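PDB 6NZS: dextranase from Pseudarthrobacter oxydans, which catalyses the endohydrolysis of (1->6)-alpha-D-glucosidic linkages in dextran. Local coordinates for residues 343-357 with 371-383. Sequence-based numbering, arbitrary orientation.
Sequences VVYGNEQTFHMNVEN and IELYKGSTMKNTF
Met353 and Thr378, Val355 and Lys380 are joined backbone to backbone where strands 351-356 and 377-380 run parallel, 4.7 Å apart, as neighbouring rungs of the right-handed parallel beta-helix of this family 49 glycoside hydrolase. Thr378 N donates to Met353 O, Val355 N to Thr378 O and Lys380 N to Val355 O, each at 2.9 Å. One step before this pairing Ser377 stands in with its side chain: Met353 N donates to Ser377 OG (2.9 Å), while that hydroxyl donates to Tyr374 O, a double role that suits serine.

Tyr374 lies in the loop just before strand 377-380 and packs against the bend between strands 343-346 and 351-356. Its CB rests near Phe351 O and Glu348 O. Farther out, CD1 meets Met353 SD, which lies at the ring edge in a Met-aromatic contact, and CD2 meets Glu348 CB at the other edge. CE1 packs against Val344, whose CB sits over one ring face, 3.8 Å from the centroid, in a CH-pi contact. CE2 lies against Glu348 CG and Val344 O, and CZ lies close to Val344 N and O. At the tip, Val344 N donates to Tyr374 OH (3.1 Å, N-H...O 170°), and a water links the hydroxyl to Val344 O and Glu348 OE2. Tyrosine thus joins an apolar ring to a polar end that serves a buried backbone. His395 meets the ring from the next turn.

Methionine suits position 353 because its flexible chain, bent at the last torsion (chi3 52°), turns CE away from the tyrosine into the core, 3.5 Å from Leu373 CD2. Val355 CG2 packs on the same Leu373 CD2 and on Ile371 CD1, giving the apolar lining expected inside a solenoid. Gly376 carries a positive phi of 73°, readily adopted by glycine, and beside it His352 ND1 donates to Lys375 O at 2.8 Å, the carbonyl lying near the imidazole plane.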
loop_
_atom_site.group_PDB
_atom_site.type_symbol
_atom_site.label_atom_id
_atom_site.label_comp_id
_atom_site.label_asym_id
_atom_site.label_seq_id
_atom_site.Cartn_x
_atom_site.Cartn_y
_atom_site.Cartn_z
ATOM N N VAL A 343 -8.754 1.273 10.163
ATOM C CA VAL A 343 -9.514 0.259 10.888
ATOM C C VAL A 343 -10.932 0.751 11.137
ATOM O O VAL A 343 -11.193 1.953 11.233
ATOM C CB VAL A 343 -8.842 -0.171 12.214
ATOM C CG1 VAL A 343 -9.063 0.879 13.302
ATOM C CG2 VAL A 343 -9.359 -1.536 12.676
ATOM N N VAL A 344 -11.853 -0.203 11.207
ATOM C CA VAL A 344 -13.229 0.036 11.609
ATOM C C VAL A 344 -13.524 -0.936 12.737
ATOM O O VAL A 344 -13.228 -2.130 12.620
ATOM C CB VAL A 344 -14.209 -0.206 10.446
ATOM C CG1 VAL A 344 -15.651 -0.016 10.917
ATOM C CG2 VAL A 344 -13.886 0.705 9.272
ATOM N N TYR A 345 -14.081 -0.431 13.831
ATOM C CA TYR A 345 -14.544 -1.274 14.919
ATOM C C TYR A 345 -16.050 -1.124 15.048
ATOM O O TYR A 345 -16.611 -0.078 14.716
ATOM C CB TYR A 345 -13.893 -0.882 16.237
ATOM C CG TYR A 345 -12.427 -1.226 16.317
ATOM C CD1 TYR A 345 -11.992 -2.536 16.164
ATOM C CD2 TYR A 345 -11.480 -0.245 16.545
ATOM C CE1 TYR A 345 -10.645 -2.852 16.235
ATOM C CE2 TYR A 345 -10.135 -0.549 16.620
ATOM C CZ TYR A 345 -9.727 -1.853 16.464
ATOM O OH TYR A 345 -8.387 -2.157 16.543
ATOM N N GLY A 346 -16.698 -2.179 15.543
ATOM C CA GLY A 346 -18.140 -2.221 15.666
ATOM C C GLY A 346 -18.715 -3.373 14.860
ATOM O O GLY A 346 -18.167 -4.482 14.853
ATOM N N ASN A 347 -19.819 -3.107 14.180
ATOM C CA ASN A 347 -20.413 -4.122 13.318
ATOM C C ASN A 347 -19.635 -4.139 12.010
ATOM O O ASN A 347 -19.832 -3.285 11.142
ATOM C CB ASN A 347 -21.897 -3.861 13.092
ATOM C CG ASN A 347 -22.582 -5.029 12.413
ATOM O OD1 ASN A 347 -22.009 -5.668 11.527
ATOM N ND2 ASN A 347 -23.806 -5.328 12.835
ATOM N N GLU A 348 -18.769 -5.141 11.858
ATOM C CA GLU A 348 -17.932 -5.252 10.669
ATOM C C GLU A 348 -18.699 -5.684 9.427
ATOM O O GLU A 348 -18.113 -5.706 8.336
ATOM C CB GLU A 348 -16.760 -6.195 10.954
ATOM C CG GLU A 348 -15.903 -5.729 12.129
ATOM C CD GLU A 348 -14.685 -6.608 12.392
ATOM O OE1 GLU A 348 -14.551 -7.671 11.751
ATOM O OE2 GLU A 348 -13.864 -6.235 13.255
ATOM N N GLN A 349 -19.986 -6.010 9.543
ATOM C CA GLN A 349 -20.780 -6.424 8.397
ATOM C C GLN A 349 -21.690 -5.324 7.860
ATOM O O GLN A 349 -22.361 -5.541 6.849
ATOM C CB GLN A 349 -21.609 -7.670 8.744
ATOM C CG GLN A 349 -20.769 -8.913 9.014
ATOM C CD GLN A 349 -21.603 -10.188 9.025
ATOM O OE1 GLN A 349 -22.590 -10.307 8.296
ATOM N NE2 GLN A 349 -21.208 -11.146 9.858
ATOM N N THR A 350 -21.720 -4.146 8.488
ATOM C CA THR A 350 -22.642 -3.088 8.077
ATOM C C THR A 350 -21.922 -1.762 7.867
ATOM O O THR A 350 -22.461 -0.689 8.144
ATOM C CB THR A 350 -23.797 -2.932 9.066
ATOM O OG1 THR A 350 -23.281 -2.530 10.332
ATOM C CG2 THR A 350 -24.563 -4.251 9.225
ATOM N N PHE A 351 -20.695 -1.805 7.351
ATOM C CA PHE A 351 -19.901 -0.598 7.098
ATOM C C PHE A 351 -19.292 -0.735 5.707
ATOM O O PHE A 351 -18.195 -1.277 5.538
ATOM C CB PHE A 351 -18.838 -0.397 8.173
ATOM C CG PHE A 351 -18.275 0.990 8.197
ATOM C CD1 PHE A 351 -18.913 2.001 8.904
ATOM C CD2 PHE A 351 -17.108 1.290 7.505
ATOM C CE1 PHE A 351 -18.403 3.285 8.918
ATOM C CE2 PHE A 351 -16.590 2.571 7.518
ATOM C CZ PHE A 351 -17.233 3.569 8.223
ATOM N N HIS A 352 -19.991 -0.224 4.707
ATOM C CA HIS A 352 -19.702 -0.543 3.314
ATOM C C HIS A 352 -18.856 0.552 2.691
ATOM O O HIS A 352 -19.299 1.700 2.575
ATOM C CB HIS A 352 -21.011 -0.764 2.561
ATOM C CG HIS A 352 -21.904 -1.749 3.247
ATOM N ND1 HIS A 352 -21.528 -3.056 3.473
ATOM C CD2 HIS A 352 -23.129 -1.608 3.809
ATOM C CE1 HIS A 352 -22.493 -3.683 4.125
ATOM N NE2 HIS A 352 -23.475 -2.827 4.342
ATOM N N MET A 353 -17.647 0.187 2.269
ATOM C CA MET A 353 -16.654 1.158 1.830
ATOM C C MET A 353 -16.594 1.236 0.315
ATOM O O MET A 353 -16.688 0.222 -0.383
ATOM C CB MET A 353 -15.277 0.770 2.370
ATOM C CG MET A 353 -15.245 0.716 3.883
ATOM S SD MET A 353 -13.820 -0.177 4.510
ATOM C CE MET A 353 -12.504 0.664 3.620
ATOM N N ASN A 354 -16.425 2.453 -0.191
ATOM C CA ASN A 354 -16.218 2.710 -1.612
ATOM C C ASN A 354 -14.922 3.508 -1.692
ATOM O O ASN A 354 -14.922 4.725 -1.473
ATOM C CB ASN A 354 -17.408 3.482 -2.192
ATOM C CG ASN A 354 -17.241 3.811 -3.658
ATOM O OD1 ASN A 354 -16.348 3.303 -4.324
ATOM N ND2 ASN A 354 -18.102 4.687 -4.166
ATOM N N VAL A 355 -13.823 2.817 -2.002
ATOM C CA VAL A 355 -12.480 3.382 -1.952
ATOM C C VAL A 355 -11.988 3.568 -3.379
ATOM O O VAL A 355 -12.039 2.630 -4.182
ATOM C CB VAL A 355 -11.524 2.454 -1.182
ATOM C CG1 VAL A 355 -10.151 3.105 -1.057
ATOM C CG2 VAL A 355 -12.080 2.121 0.201
ATOM N N GLU A 356 -11.493 4.760 -3.701
ATOM C CA GLU A 356 -10.928 4.930 -5.035
ATOM C C GLU A 356 -9.896 6.042 -5.054
ATOM O O GLU A 356 -10.015 7.041 -4.339
ATOM C CB GLU A 356 -11.992 5.189 -6.097
ATOM C CG GLU A 356 -12.755 6.438 -5.904
ATOM C CD GLU A 356 -14.167 6.302 -6.445
ATOM O OE1 GLU A 356 -14.358 5.682 -7.511
ATOM O OE2 GLU A 356 -15.083 6.801 -5.792
ATOM N N ASN A 357 -8.876 5.853 -5.892
ATOM C CA ASN A 357 -7.869 6.884 -6.128
ATOM C C ASN A 357 -7.212 7.312 -4.824
ATOM O O ASN A 357 -7.002 8.500 -4.567
ATOM C CB ASN A 357 -8.429 8.040 -6.946
ATOM C CG ASN A 357 -8.811 7.586 -8.333
ATOM O OD1 ASN A 357 -9.882 7.013 -8.538
ATOM N ND2 ASN A 357 -7.897 7.761 -9.283
ATOM N N ILE A 371 -4.883 -1.621 3.576
ATOM C CA ILE A 371 -6.291 -1.422 3.896
ATOM C C ILE A 371 -6.967 -2.746 4.216
ATOM O O ILE A 371 -6.634 -3.805 3.678
ATOM C CB ILE A 371 -6.998 -0.655 2.761
ATOM C CG1 ILE A 371 -8.327 -0.049 3.251
ATOM C CG2 ILE A 371 -7.199 -1.563 1.552
ATOM C CD1 ILE A 371 -8.879 1.025 2.346
ATOM N N GLU A 372 -7.949 -2.668 5.107
ATOM C CA GLU A 372 -8.888 -3.748 5.366
ATOM C C GLU A 372 -10.255 -3.277 4.884
ATOM O O GLU A 372 -10.810 -2.309 5.423
ATOM C CB GLU A 372 -8.917 -4.080 6.860
ATOM C CG GLU A 372 -9.841 -5.248 7.229
ATOM C CD GLU A 372 -9.732 -5.660 8.690
ATOM O OE1 GLU A 372 -8.713 -5.328 9.339
ATOM O OE2 GLU A 372 -10.678 -6.323 9.187
ATOM N N LEU A 373 -10.777 -3.931 3.850
ATOM C CA LEU A 373 -12.094 -3.610 3.313
ATOM C C LEU A 373 -13.132 -4.475 4.018
ATOM O O LEU A 373 -13.025 -5.705 4.025
ATOM C CB LEU A 373 -12.132 -3.828 1.801
ATOM C CG LEU A 373 -11.173 -2.915 1.026
ATOM C CD1 LEU A 373 -10.944 -3.473 -0.360
ATOM C CD2 LEU A 373 -11.750 -1.518 0.935
ATOM N N TYR A 374 -14.123 -3.827 4.623
ATOM C CA TYR A 374 -15.136 -4.535 5.388
ATOM C C TYR A 374 -16.214 -5.096 4.453
ATOM O O TYR A 374 -16.237 -4.815 3.254
ATOM C CB TYR A 374 -15.636 -3.647 6.536
ATOM C CG TYR A 374 -14.514 -3.470 7.545
ATOM C CD1 TYR A 374 -13.480 -2.548 7.325
ATOM C CD2 TYR A 374 -14.429 -4.273 8.673
ATOM C CE1 TYR A 374 -12.417 -2.418 8.226
ATOM C CE2 TYR A 374 -13.372 -4.144 9.580
ATOM C CZ TYR A 374 -12.370 -3.217 9.346
ATOM O OH TYR A 374 -11.325 -3.100 10.244
ATOM N N LYS A 375 -17.090 -5.934 5.006
ATOM C CA LYS A 375 -18.010 -6.695 4.167
ATOM C C LYS A 375 -18.781 -5.783 3.217
ATOM O O LYS A 375 -19.295 -4.735 3.615
ATOM C CB LYS A 375 -18.996 -7.470 5.047
ATOM C CG LYS A 375 -19.963 -8.317 4.233
ATOM C CD LYS A 375 -20.907 -9.115 5.117
ATOM C CE LYS A 375 -21.856 -9.938 4.265
ATOM N NZ LYS A 375 -22.670 -10.868 5.097
ATOM N N GLY A 376 -18.840 -6.172 1.944
ATOM C CA GLY A 376 -19.628 -5.417 0.991
ATOM C C GLY A 376 -18.974 -4.101 0.628
ATOM O O GLY A 376 -19.603 -3.039 0.709
ATOM N N SER A 377 -17.702 -4.160 0.242
ATOM C CA SER A 377 -16.934 -2.977 -0.105
ATOM C C SER A 377 -16.266 -3.173 -1.456
ATOM O O SER A 377 -16.061 -4.301 -1.915
ATOM C CB SER A 377 -15.845 -2.690 0.933
ATOM O OG SER A 377 -16.391 -2.386 2.200
ATOM N N THR A 378 -15.938 -2.050 -2.094
ATOM C CA THR A 378 -15.195 -2.036 -3.344
ATOM C C THR A 378 -14.034 -1.060 -3.229
ATOM O O THR A 378 -14.121 -0.039 -2.540
ATOM C CB THR A 378 -16.079 -1.598 -4.505
ATOM O OG1 THR A 378 -16.541 -0.265 -4.268
ATOM C CG2 THR A 378 -17.281 -2.514 -4.640
ATOM N N MET A 379 -12.932 -1.401 -3.888
ATOM C CA MET A 379 -11.784 -0.512 -4.004
ATOM C C MET A 379 -11.265 -0.559 -5.429
ATOM O O MET A 379 -11.143 -1.638 -6.013
ATOM C CB MET A 379 -10.659 -0.907 -3.042
ATOM C CG MET A 379 -9.436 -0.006 -3.146
ATOM S SD MET A 379 -8.304 -0.216 -1.765
ATOM C CE MET A 379 -7.481 -1.758 -2.212
ATOM N N LYS A 380 -10.960 0.610 -5.994
ATOM C CA LYS A 380 -10.372 0.649 -7.325
ATOM C C LYS A 380 -9.358 1.775 -7.435
ATOM O O LYS A 380 -9.504 2.830 -6.812
ATOM C CB LYS A 380 -11.432 0.776 -8.426
ATOM C CG LYS A 380 -12.299 1.998 -8.338
ATOM C CD LYS A 380 -13.404 1.928 -9.389
ATOM C CE LYS A 380 -14.256 3.183 -9.393
ATOM N NZ LYS A 380 -14.856 3.435 -10.735
ATOM N N ASN A 381 -8.332 1.533 -8.255
ATOM C CA ASN A 381 -7.430 2.585 -8.714
ATOM C C ASN A 381 -6.601 3.154 -7.569
ATOM O O ASN A 381 -6.739 4.331 -7.228
ATOM C CB ASN A 381 -8.214 3.701 -9.427
ATOM C CG ASN A 381 -9.182 3.167 -10.476
ATOM O OD1 ASN A 381 -8.920 2.158 -11.125
ATOM N ND2 ASN A 381 -10.307 3.863 -10.656
ATOM N N THR A 382 -5.725 2.339 -6.984
ATOM C CA THR A 382 -5.016 2.711 -5.768
ATOM C C THR A 382 -3.532 2.389 -5.893
ATOM O O THR A 382 -3.106 1.629 -6.772
ATOM C CB THR A 382 -5.569 1.970 -4.546
ATOM O OG1 THR A 382 -5.417 0.561 -4.747
ATOM C CG2 THR A 382 -7.038 2.286 -4.318
ATOM N N PHE A 383 -2.743 2.998 -5.002
ATOM C CA PHE A 383 -1.317 2.709 -4.852
ATOM C C PHE A 383 -1.036 2.465 -3.379
ATOM O O PHE A 383 -1.404 3.289 -2.538
ATOM C CB PHE A 383 -0.448 3.886 -5.342
ATOM C CG PHE A 383 1.021 3.693 -5.068
ATOM C CD1 PHE A 383 1.818 2.994 -5.961
ATOM C CD2 PHE A 383 1.601 4.186 -3.905
ATOM C CE1 PHE A 383 3.183 2.794 -5.706
ATOM C CE2 PHE A 383 2.963 3.983 -3.633
ATOM C CZ PHE A 383 3.751 3.290 -4.535
HETATM O O HOH W 1 -11.732 -4.508 12.548
HETATM O O HOH W 2 -19.421 -4.079 6.335
HETATM O O HOH W 3 -11.305 -7.334 11.602
HETATM O O HOH W 4 -14.507 1.682 -5.331
HETATM O O HOH W 5 -11.900 5.794 -9.620
#